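Local coordinates for protein bifunctional enzyme IspD/IspF (Campylobacter jejuni, PDB 1W55) that makes 4-diphosphocytidyl-2-C-methyl-D-erythritol from CTP and MEP and converts its 2-phosphate into 2-C-methyl-D-erythritol 2,4-cyclodiphosphate, two steps of isoprenoid precursor biosynthesis, at residues Asn224-Leu227 with Val232-His235. Sequence-based numbering, arbitrary orientation.
Sequences NRPL and VQIH
Leu227 grips two successive residues of the facing strand, a compact illustration of how one backbone unit can span an irregularity in antiparallel pairing. Its N donates to His235 O (2.7 Å), while its O accepts from Ile234 N, also at 2.7 Å, in a nearly straight bond (177°). Two CA-H...O contacts flank these bonds: Pro226 CA lies 3.3 Å from His235 O, and Gln233 CA approaches Leu227 O.

The side chains pack around these backbone bonds. With Leu227 CG anti to the backbone N (chi1 -179°), methyl CD2 reaches Ile234 CB at 3.9 Å, the two branched chains running aslant. Beside them the CB atoms of Leu227 and His235 meet at 4.0 Å, although the imidazole swings clear of Leu227, and its ND1 accepts from Thr237 N and Met238 N. At the more open margin, the extended Gln233 chain lays its amide NE2 against Pro226 CB (3.5 Å), a van der Waals contact with the pyrrolidine ring.

Farther out, Arg225 turns away from the strand and is anchored by the carbonyls of Leu240 and Ser244. Leu227 and Ile234 both pack on Pro312, which probably contributes to the binding of the diphosphocytidyl substrate. Bonding pattern and the Ile234 backbone (psi -39°) fit a classic beta bulge, with Ile234 and His235 in positions 1 and 2 opposite Leu227, set in the 227-235 hairpin beside the cyclodiphosphate synthase site of the IspF domain.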
# COMPACT_ATOMS: atom_id res chain seq x y z
N ASN A 224 -49.42 -27.90 33.28
CA ASN A 224 -48.78 -28.18 34.56
C ASN A 224 -47.43 -28.85 34.37
O ASN A 224 -47.30 -30.08 34.49
CB ASN A 224 -49.69 -29.02 35.46
CG ASN A 224 -49.19 -29.10 36.91
OD1 ASN A 224 -49.93 -29.51 37.81
ND2 ASN A 224 -47.94 -28.71 37.14
N ARG A 225 -46.42 -28.04 34.08
CA ARG A 225 -45.05 -28.53 33.91
C ARG A 225 -44.11 -27.35 34.10
O ARG A 225 -44.56 -26.21 34.16
CB ARG A 225 -44.85 -29.18 32.54
CG ARG A 225 -45.01 -28.25 31.35
CD ARG A 225 -44.44 -28.83 30.08
NE ARG A 225 -44.89 -28.13 28.88
CZ ARG A 225 -44.61 -28.53 27.64
NH1 ARG A 225 -43.89 -29.62 27.45
NH2 ARG A 225 -45.06 -27.84 26.60
N PRO A 226 -42.81 -27.61 34.21
CA PRO A 226 -41.82 -26.54 34.32
C PRO A 226 -41.88 -25.56 33.15
O PRO A 226 -42.08 -25.95 31.99
CB PRO A 226 -40.48 -27.29 34.33
CG PRO A 226 -40.83 -28.66 34.90
CD PRO A 226 -42.18 -28.95 34.30
N LEU A 227 -41.73 -24.28 33.48
CA LEU A 227 -41.57 -23.23 32.51
C LEU A 227 -40.09 -23.16 32.18
O LEU A 227 -39.27 -22.82 33.03
CB LEU A 227 -42.07 -21.89 33.07
CG LEU A 227 -41.97 -20.70 32.12
CD1 LEU A 227 -42.70 -20.99 30.82
CD2 LEU A 227 -42.49 -19.42 32.79
N VAL A 232 -33.79 -22.78 30.52
CA VAL A 232 -33.60 -22.49 31.93
C VAL A 232 -34.95 -22.57 32.65
O VAL A 232 -35.94 -21.99 32.19
CB VAL A 232 -32.99 -21.07 32.11
CG1 VAL A 232 -32.97 -20.66 33.61
CG2 VAL A 232 -31.59 -20.99 31.48
N GLN A 233 -35.00 -23.29 33.77
CA GLN A 233 -36.27 -23.43 34.49
C GLN A 233 -36.61 -22.15 35.23
O GLN A 233 -35.85 -21.69 36.10
CB GLN A 233 -36.27 -24.63 35.44
CG GLN A 233 -37.68 -24.92 35.97
CD GLN A 233 -37.73 -26.11 36.90
OE1 GLN A 233 -37.88 -25.95 38.11
NE2 GLN A 233 -37.62 -27.31 36.34
N ILE A 234 -37.76 -21.57 34.89
CA ILE A 234 -38.20 -20.29 35.44
C ILE A 234 -39.18 -20.53 36.60
O ILE A 234 -39.17 -19.82 37.60
CB ILE A 234 -38.91 -19.45 34.33
CG1 ILE A 234 -38.04 -19.33 33.06
CG2 ILE A 234 -39.33 -18.09 34.86
CD1 ILE A 234 -36.56 -19.00 33.30
N HIS A 235 -40.03 -21.53 36.42
CA HIS A 235 -41.10 -21.84 37.35
C HIS A 235 -41.36 -23.34 37.27
O HIS A 235 -41.30 -23.91 36.17
CB HIS A 235 -42.37 -21.07 36.99
CG HIS A 235 -43.32 -20.94 38.13
ND1 HIS A 235 -44.24 -21.92 38.44
CD2 HIS A 235 -43.48 -19.97 39.06
CE1 HIS A 235 -44.93 -21.55 39.51
NE2 HIS A 235 -44.49 -20.37 39.90